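Local coordinates for fructose-1,6-bisphosphatase/inositol-1-monophosphatase (Thermotoga maritima, PDB 2P3N), which hydrolyses fructose 1,6-bisphosphate, inositol 1-phosphate and several other phosphate monoesters as a magnesium-dependent homotetrameric phosphatase of broad specificity, at residues A[160-163]-A[164-167]; A[222-225]-A[226-230]; A[237-240]-A[241-245]. All coordinates share one frame; numbering follows the deposited sequence.

Overall arrangement
Contacts 1 and 3 show how two local helix turns combine into one interface, while contact 2 stands apart in a loop. The centres of contacts 1 and 3 are about 12 Å apart, and helix 156-167 meets helix 239-253 there: Arg163 CB lies 3.3 Å from Val245 CG1, and Met164 CE 3.6 Å from Val245 CB. Contact 2 touches neither, its nearest atoms being about 11 Å from contact 1 and about 7 Å from contact 3. A magnesium ion is bound at Glu65, Asp79 and Ile81; the Ala226 side chain lies about 10 Å from that of Asp201, probably a second-magnesium ligand. The Ile161 side chain is about 8 Å from that of Arg172, probably substrate-binding.

Contact 1: A[160-163]-A[164-167]; sequences FIER and MEKR
Met164 N donates to Phe160 O across 3.1 Å, an i to i+4 rung of the helix. The next helical rung, from Glu165 N to Ile161 O, is nearly straight, but its modelled length of 2.5 Å is doubtful. On these rungs two pairs of side chains, each four residues apart, come together. Phe160 and Met164 run side by side and point the same way. With Phe160 CG anti to the backbone N (chi1 179°), the ring lies along the methionine, whose CB sits over one ring face while its terminal CE reaches Phe160 CZ at 3.5 Å. Met164 SD is 5.2 Å from the ring centroid and 32° off its normal, an oblique Met-aromatic contact. Glu165 crosses Ile161 at about a right angle: its CG stands between the backbone N and the carbonyl carbon (chi1 56°), which turns the carboxylate back across the preceding turn. OE1 then meets Ile161 CG2 at 3.3 Å, and OE2 pairs with Lys166 NZ at 3.5 Å. Glu162 forms a salt bridge with Lys159 of its own chain; Ile161 packs on Ile161 of the second subunit and, with Met164, on Ile171 of strand 170-172. Helix 156-167 is the connecting helix of a beta-alpha-beta unit, carrying the chain from strand 147-150 to its parallel neighbour 170-172.

Contact 2: A[222-225]-A[226-230]; sequences KEAN and AFSKN
A type I beta turn runs from Asn225 to Ser228, and the serine closes it twice, once through its backbone and once through its side chain. Ser228 N donates to Asn225 O over 3.1 Å, with an N-H...O angle of only 140°. The companion bond runs the other way: Asn225 N gives its hydrogen to Ser228 OG at 2.9 Å, and it is the straighter of the two at 165°. Ser228 can accept it because its OG is turned anti to its own carbonyl carbon (chi1 -48°), beside the backbone N, so that the hydroxyl faces back over the start of the turn. The same oxygen comes 3.4 Å from Ala224 CB, a methyl that flanks it from the residue before the turn. The turn lies in the loop that joins strands 215-217 and 230-234, antiparallel neighbours in the five-stranded sheet, and Ala224 makes backbone hydrogen bonds with Val216 of the first strand. Were Ser228 an alanine, the Asn225 N-H would probably lose its side-chain acceptor and the turn would be held by the less straight backbone bond. At the corner, Ala226 CB lies 3.9 Å above one face of the Phe227 ring, offset toward its rim. The Asn225 side chain crosses Phe227 at about a right angle, its amide plane inclined to the ring and its end lying beside the ring edge.

Contact 3: A[237-240]-A[241-245]; sequences LIHD and EVVKV
His239 and Val243, one helical turn apart, meet ring edge to methyl: Val243 CG2 lies near the imidazole plane, 3.4 Å from His239 CD2. Both torsions prepare this. His239 CG is anti to the backbone N (chi1 -155°), and Val243 has CG1 anti to its backbone N (chi1 -177°), which puts CG2 beside the N and toward the histidine. A second pair is looser. Ile238 holds CG1 between its backbone N and carbonyl carbon (chi1 71°), and from there CG1 comes 4.4 Å from Val242 CG2. Glu241, bent at chi2, crosses Ile238 at about a right angle and lays OE1 3.9 Å from Ile238 CB. That carboxylate also accepts a hydrogen bond from a water, which in turn takes one from Glu241 N at 3.0 Å. In the backbone, His239 O is gripped by two amides, Val242 N at 2.7 Å and Val243 N at 2.9 Å. Val242 and Ile238 also face strand 191-195, and His239 touches strand 230-234. What results is the first turn of helix 239-253, with an apolar residue, Ile238, at the N-cap and a water serving as acceptor for an early amide of the helix.

Contact 1: A[160-163]-A[164-167]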
loop_
_atom_site.group_PDB
_atom_site.type_symbol
_atom_site.label_atom_id
_atom_site.label_comp_id
_atom_site.label_asym_id
_atom_site.label_seq_id
_atom_site.Cartn_x
_atom_site.Cartn_y
_atom_site.Cartn_z
ATOM N N PHE A 160 4.678 -8.159 34.090
ATOM C CA PHE A 160 3.334 -7.775 33.682
ATOM C C PHE A 160 2.728 -8.854 32.789
ATOM O O PHE A 160 1.508 -9.002 32.713
ATOM C CB PHE A 160 3.374 -6.437 32.954
ATOM C CG PHE A 160 2.027 -5.963 32.482
ATOM C CD1 PHE A 160 1.567 -6.283 31.211
ATOM C CD2 PHE A 160 1.220 -5.184 33.306
ATOM C CE1 PHE A 160 0.321 -5.830 30.766
ATOM C CE2 PHE A 160 -0.027 -4.727 32.868
ATOM C CZ PHE A 160 -0.476 -5.050 31.597
ATOM N N ILE A 161 3.589 -9.600 32.105
ATOM C CA ILE A 161 3.124 -10.690 31.262
ATOM C C ILE A 161 2.568 -11.740 32.217
ATOM O O ILE A 161 1.387 -12.087 32.154
ATOM C CB ILE A 161 4.272 -11.345 30.471
ATOM C CG1 ILE A 161 4.862 -10.352 29.469
ATOM C CG2 ILE A 161 3.770 -12.601 29.777
ATOM C CD1 ILE A 161 3.896 -9.894 28.420
ATOM N N GLU A 162 3.438 -12.220 33.107
ATOM C CA GLU A 162 3.103 -13.240 34.104
ATOM C C GLU A 162 1.741 -13.029 34.741
ATOM O O GLU A 162 0.924 -13.951 34.806
ATOM C CB GLU A 162 4.165 -13.271 35.206
ATOM C CG GLU A 162 5.567 -13.551 34.693
ATOM C CD GLU A 162 6.581 -13.744 35.808
ATOM O OE1 GLU A 162 6.378 -14.657 36.640
ATOM O OE2 GLU A 162 7.583 -12.989 35.849
ATOM N N ARG A 163 1.509 -11.810 35.210
ATOM C CA ARG A 163 0.254 -11.459 35.855
ATOM C C ARG A 163 -0.904 -11.520 34.870
ATOM O O ARG A 163 -1.904 -12.201 35.103
ATOM C CB ARG A 163 0.320 -10.036 36.408
ATOM C CG ARG A 163 1.683 -9.582 36.887
ATOM C CD ARG A 163 2.002 -10.070 38.281
ATOM N NE ARG A 163 2.557 -11.418 38.270
ATOM C CZ ARG A 163 3.062 -12.024 39.339
ATOM N NH1 ARG A 163 3.550 -13.254 39.232
ATOM N NH2 ARG A 163 3.080 -11.401 40.514
ATOM N N MET A 164 -0.747 -10.798 33.766
ATOM C CA MET A 164 -1.773 -10.680 32.735
ATOM C C MET A 164 -2.039 -11.910 31.868
ATOM O O MET A 164 -3.186 -12.200 31.535
ATOM C CB MET A 164 -1.437 -9.485 31.837
ATOM C CG MET A 164 -2.646 -8.666 31.458
ATOM S SD MET A 164 -3.604 -8.212 32.914
ATOM C CE MET A 164 -3.341 -6.453 33.005
ATOM N N GLU A 165 -0.979 -12.619 31.500
ATOM C CA GLU A 165 -1.083 -13.806 30.656
ATOM C C GLU A 165 -2.219 -14.760 31.017
ATOM O O GLU A 165 -2.698 -15.499 30.164
ATOM C CB GLU A 165 0.241 -14.576 30.679
ATOM C CG GLU A 165 0.698 -14.963 32.081
ATOM C CD GLU A 165 2.005 -15.733 32.092
ATOM O OE1 GLU A 165 2.983 -15.273 31.460
ATOM O OE2 GLU A 165 2.057 -16.797 32.743
ATOM N N LYS A 166 -2.658 -14.744 32.268
ATOM C CA LYS A 166 -3.716 -15.648 32.697
ATOM C C LYS A 166 -5.133 -15.152 32.376
ATOM O O LYS A 166 -5.896 -15.838 31.690
ATOM C CB LYS A 166 -3.581 -15.918 34.199
ATOM C CG LYS A 166 -4.123 -17.272 34.651
ATOM C CD LYS A 166 -3.286 -18.438 34.130
ATOM C CE LYS A 166 -1.892 -18.469 34.752
ATOM N NZ LYS A 166 -1.048 -17.289 34.386
ATOM N N ARG A 167 -5.482 -13.966 32.864
ATOM C CA ARG A 167 -6.811 -13.404 32.627
ATOM C C ARG A 167 -6.975 -12.696 31.280
ATOM O O ARG A 167 -7.955 -11.977 31.071
ATOM C CB ARG A 167 -7.163 -12.400 33.727
ATOM C CG ARG A 167 -7.471 -12.991 35.089
ATOM C CD ARG A 167 -8.094 -11.922 35.977
ATOM N NE ARG A 167 -7.149 -11.309 36.908
ATOM C CZ ARG A 167 -5.931 -10.870 36.594
ATOM N NH1 ARG A 167 -5.470 -10.971 35.353
ATOM N NH2 ARG A 167 -5.170 -10.318 37.534
#

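Contact 2: A[222-225]-A[226-230]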
loop_
_atom_site.group_PDB
_atom_site.type_symbol
_atom_site.label_atom_id
_atom_site.label_comp_id
_atom_site.label_asym_id
_atom_site.label_seq_id
_atom_site.Cartn_x
_atom_site.Cartn_y
_atom_site.Cartn_z
ATOM N N LYS A 222 -5.911 7.905 38.354
ATOM C CA LYS A 222 -6.261 9.311 38.263
ATOM C C LYS A 222 -5.907 9.825 36.874
ATOM O O LYS A 222 -4.750 9.775 36.466
ATOM C CB LYS A 222 -5.507 10.095 39.336
ATOM C CG LYS A 222 -5.854 9.676 40.771
ATOM C CD LYS A 222 -7.311 9.985 41.105
ATOM C CE LYS A 222 -7.570 9.908 42.601
ATOM N NZ LYS A 222 -8.911 10.471 42.951
ATOM N N GLU A 223 -6.917 10.306 36.156
ATOM C CA GLU A 223 -6.759 10.825 34.800
ATOM C C GLU A 223 -5.394 11.444 34.518
ATOM O O GLU A 223 -4.988 12.402 35.177
ATOM C CB GLU A 223 -7.851 11.848 34.512
ATOM C CG GLU A 223 -7.754 12.459 33.134
ATOM C CD GLU A 223 -9.027 13.159 32.733
ATOM O OE1 GLU A 223 -9.054 13.769 31.645
ATOM O OE2 GLU A 223 -10.002 13.090 33.510
ATOM N N ALA A 224 -4.701 10.903 33.518
ATOM C CA ALA A 224 -3.370 11.378 33.154
ATOM C C ALA A 224 -3.360 12.518 32.143
ATOM O O ALA A 224 -4.336 12.749 31.436
ATOM C CB ALA A 224 -2.541 10.216 32.625
ATOM N N ASN A 225 -2.238 13.232 32.096
ATOM C CA ASN A 225 -2.053 14.340 31.169
ATOM C C ASN A 225 -0.712 14.122 30.482
ATOM O O ASN A 225 0.028 13.208 30.847
ATOM C CB ASN A 225 -2.063 15.687 31.901
ATOM C CG ASN A 225 -0.865 15.873 32.813
ATOM O OD1 ASN A 225 -0.630 15.083 33.729
ATOM N ND2 ASN A 225 -0.101 16.929 32.570
ATOM N N ALA A 226 -0.400 14.959 29.497
ATOM C CA ALA A 226 0.843 14.841 28.730
ATOM C C ALA A 226 2.114 14.731 29.575
ATOM O O ALA A 226 3.160 14.287 29.086
ATOM C CB ALA A 226 0.967 16.027 27.760
ATOM N N PHE A 227 2.017 15.103 30.846
ATOM C CA PHE A 227 3.186 15.095 31.716
ATOM C C PHE A 227 3.161 14.102 32.878
ATOM O O PHE A 227 3.758 14.343 33.930
ATOM C CB PHE A 227 3.411 16.527 32.210
ATOM C CG PHE A 227 3.448 17.539 31.088
ATOM C CD1 PHE A 227 4.587 17.683 30.295
ATOM C CD2 PHE A 227 2.311 18.275 30.759
ATOM C CE1 PHE A 227 4.593 18.536 29.188
ATOM C CE2 PHE A 227 2.308 19.131 29.652
ATOM C CZ PHE A 227 3.450 19.258 28.867
ATOM N N SER A 228 2.483 12.977 32.674
ATOM C CA SER A 228 2.398 11.935 33.688
ATOM C C SER A 228 3.520 10.937 33.404
ATOM O O SER A 228 3.948 10.791 32.261
ATOM C CB SER A 228 1.039 11.247 33.612
ATOM O OG SER A 228 0.003 12.213 33.559
ATOM N N LYS A 229 4.000 10.254 34.438
ATOM C CA LYS A 229 5.090 9.296 34.265
ATOM C C LYS A 229 4.650 7.881 33.881
ATOM O O LYS A 229 5.355 7.186 33.145
ATOM C CB LYS A 229 5.949 9.254 35.536
ATOM C CG LYS A 229 5.158 9.181 36.844
ATOM C CD LYS A 229 6.077 9.132 38.062
ATOM C CE LYS A 229 5.275 9.126 39.349
ATOM N NZ LYS A 229 6.147 9.009 40.541
ATOM N N ASN A 230 3.494 7.456 34.383
ATOM C CA ASN A 230 2.967 6.127 34.082
ATOM C C ASN A 230 1.708 6.313 33.258
ATOM O O ASN A 230 0.956 7.265 33.481
ATOM C CB ASN A 230 2.602 5.377 35.364
ATOM C CG ASN A 230 3.396 5.840 36.562
ATOM O OD1 ASN A 230 4.631 5.863 36.534
ATOM N ND2 ASN A 230 2.688 6.209 37.633
#

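Contact 3: A[237-240]-A[241-245]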
loop_
_atom_site.group_PDB
_atom_site.type_symbol
_atom_site.label_atom_id
_atom_site.label_comp_id
_atom_site.label_asym_id
_atom_site.label_seq_id
_atom_site.Cartn_x
_atom_site.Cartn_y
_atom_site.Cartn_z
ATOM N N LEU A 237 -13.462 0.044 29.671
ATOM C CA LEU A 237 -14.342 -1.054 30.070
ATOM C C LEU A 237 -13.680 -1.918 31.138
ATOM O O LEU A 237 -14.276 -2.183 32.185
ATOM C CB LEU A 237 -14.700 -1.930 28.863
ATOM C CG LEU A 237 -15.869 -1.483 27.984
ATOM C CD1 LEU A 237 -17.146 -1.608 28.772
ATOM C CD2 LEU A 237 -15.674 -0.049 27.512
ATOM N N ILE A 238 -12.451 -2.357 30.867
ATOM C CA ILE A 238 -11.698 -3.192 31.802
ATOM C C ILE A 238 -10.555 -2.404 32.429
ATOM O O ILE A 238 -9.561 -2.980 32.887
ATOM C CB ILE A 238 -11.105 -4.436 31.101
ATOM C CG1 ILE A 238 -9.956 -4.030 30.169
ATOM C CG2 ILE A 238 -12.189 -5.160 30.345
ATOM C CD1 ILE A 238 -10.305 -2.965 29.144
ATOM N N HIS A 239 -10.707 -1.086 32.465
ATOM C CA HIS A 239 -9.667 -0.239 33.018
ATOM C C HIS A 239 -9.179 -0.697 34.401
ATOM O O HIS A 239 -8.024 -1.109 34.555
ATOM C CB HIS A 239 -10.141 1.211 33.095
ATOM C CG HIS A 239 -9.018 2.200 33.062
ATOM N ND1 HIS A 239 -8.671 2.895 31.922
ATOM C CD2 HIS A 239 -8.114 2.551 34.007
ATOM C CE1 HIS A 239 -7.600 3.628 32.168
ATOM N NE2 HIS A 239 -7.242 3.437 33.426
ATOM N N ASP A 240 -10.062 -0.637 35.399
ATOM C CA ASP A 240 -9.724 -1.025 36.769
ATOM C C ASP A 240 -9.128 -2.420 36.843
ATOM O O ASP A 240 -8.235 -2.677 37.651
ATOM C CB ASP A 240 -10.961 -0.925 37.659
ATOM C CG ASP A 240 -11.583 0.462 37.626
ATOM O OD1 ASP A 240 -10.832 1.455 37.775
ATOM O OD2 ASP A 240 -12.817 0.562 37.448
ATOM N N GLU A 241 -9.613 -3.317 35.992
ATOM C CA GLU A 241 -9.094 -4.677 35.961
ATOM C C GLU A 241 -7.584 -4.613 35.708
ATOM O O GLU A 241 -6.821 -5.466 36.184
ATOM C CB GLU A 241 -9.798 -5.486 34.861
ATOM C CG GLU A 241 -10.882 -6.443 35.374
ATOM C CD GLU A 241 -12.042 -6.644 34.389
ATOM O OE1 GLU A 241 -12.920 -5.752 34.297
ATOM O OE2 GLU A 241 -12.075 -7.695 33.707
ATOM N N VAL A 242 -7.165 -3.581 34.974
ATOM C CA VAL A 242 -5.753 -3.363 34.645
ATOM C C VAL A 242 -5.027 -2.537 35.724
ATOM O O VAL A 242 -3.916 -2.886 36.135
ATOM C CB VAL A 242 -5.610 -2.663 33.251
ATOM C CG1 VAL A 242 -4.168 -2.243 33.004
ATOM C CG2 VAL A 242 -6.058 -3.613 32.148
ATOM N N VAL A 243 -5.653 -1.456 36.187
ATOM C CA VAL A 243 -5.045 -0.618 37.216
ATOM C C VAL A 243 -4.500 -1.507 38.327
ATOM O O VAL A 243 -3.399 -1.287 38.826
ATOM C CB VAL A 243 -6.062 0.373 37.839
ATOM C CG1 VAL A 243 -5.355 1.267 38.839
ATOM C CG2 VAL A 243 -6.715 1.222 36.758
ATOM N N LYS A 244 -5.268 -2.526 38.697
ATOM C CA LYS A 244 -4.852 -3.437 39.758
ATOM C C LYS A 244 -3.612 -4.238 39.396
ATOM O O LYS A 244 -2.589 -4.146 40.066
ATOM C CB LYS A 244 -5.975 -4.421 40.104
ATOM C CG LYS A 244 -5.732 -5.192 41.409
ATOM C CD LYS A 244 -6.162 -6.659 41.324
ATOM C CE LYS A 244 -5.144 -7.509 40.555
ATOM N NZ LYS A 244 -3.810 -7.538 41.227
ATOM N N VAL A 245 -3.713 -5.035 38.339
ATOM C CA VAL A 245 -2.601 -5.876 37.908
ATOM C C VAL A 245 -1.292 -5.118 37.754
ATOM O O VAL A 245 -0.220 -5.659 38.021
ATOM C CB VAL A 245 -2.909 -6.571 36.566
ATOM C CG1 VAL A 245 -1.782 -7.533 36.208
ATOM C CG2 VAL A 245 -4.239 -7.302 36.655
HETATM O O HOH W 1 -12.395 -2.586 35.020
#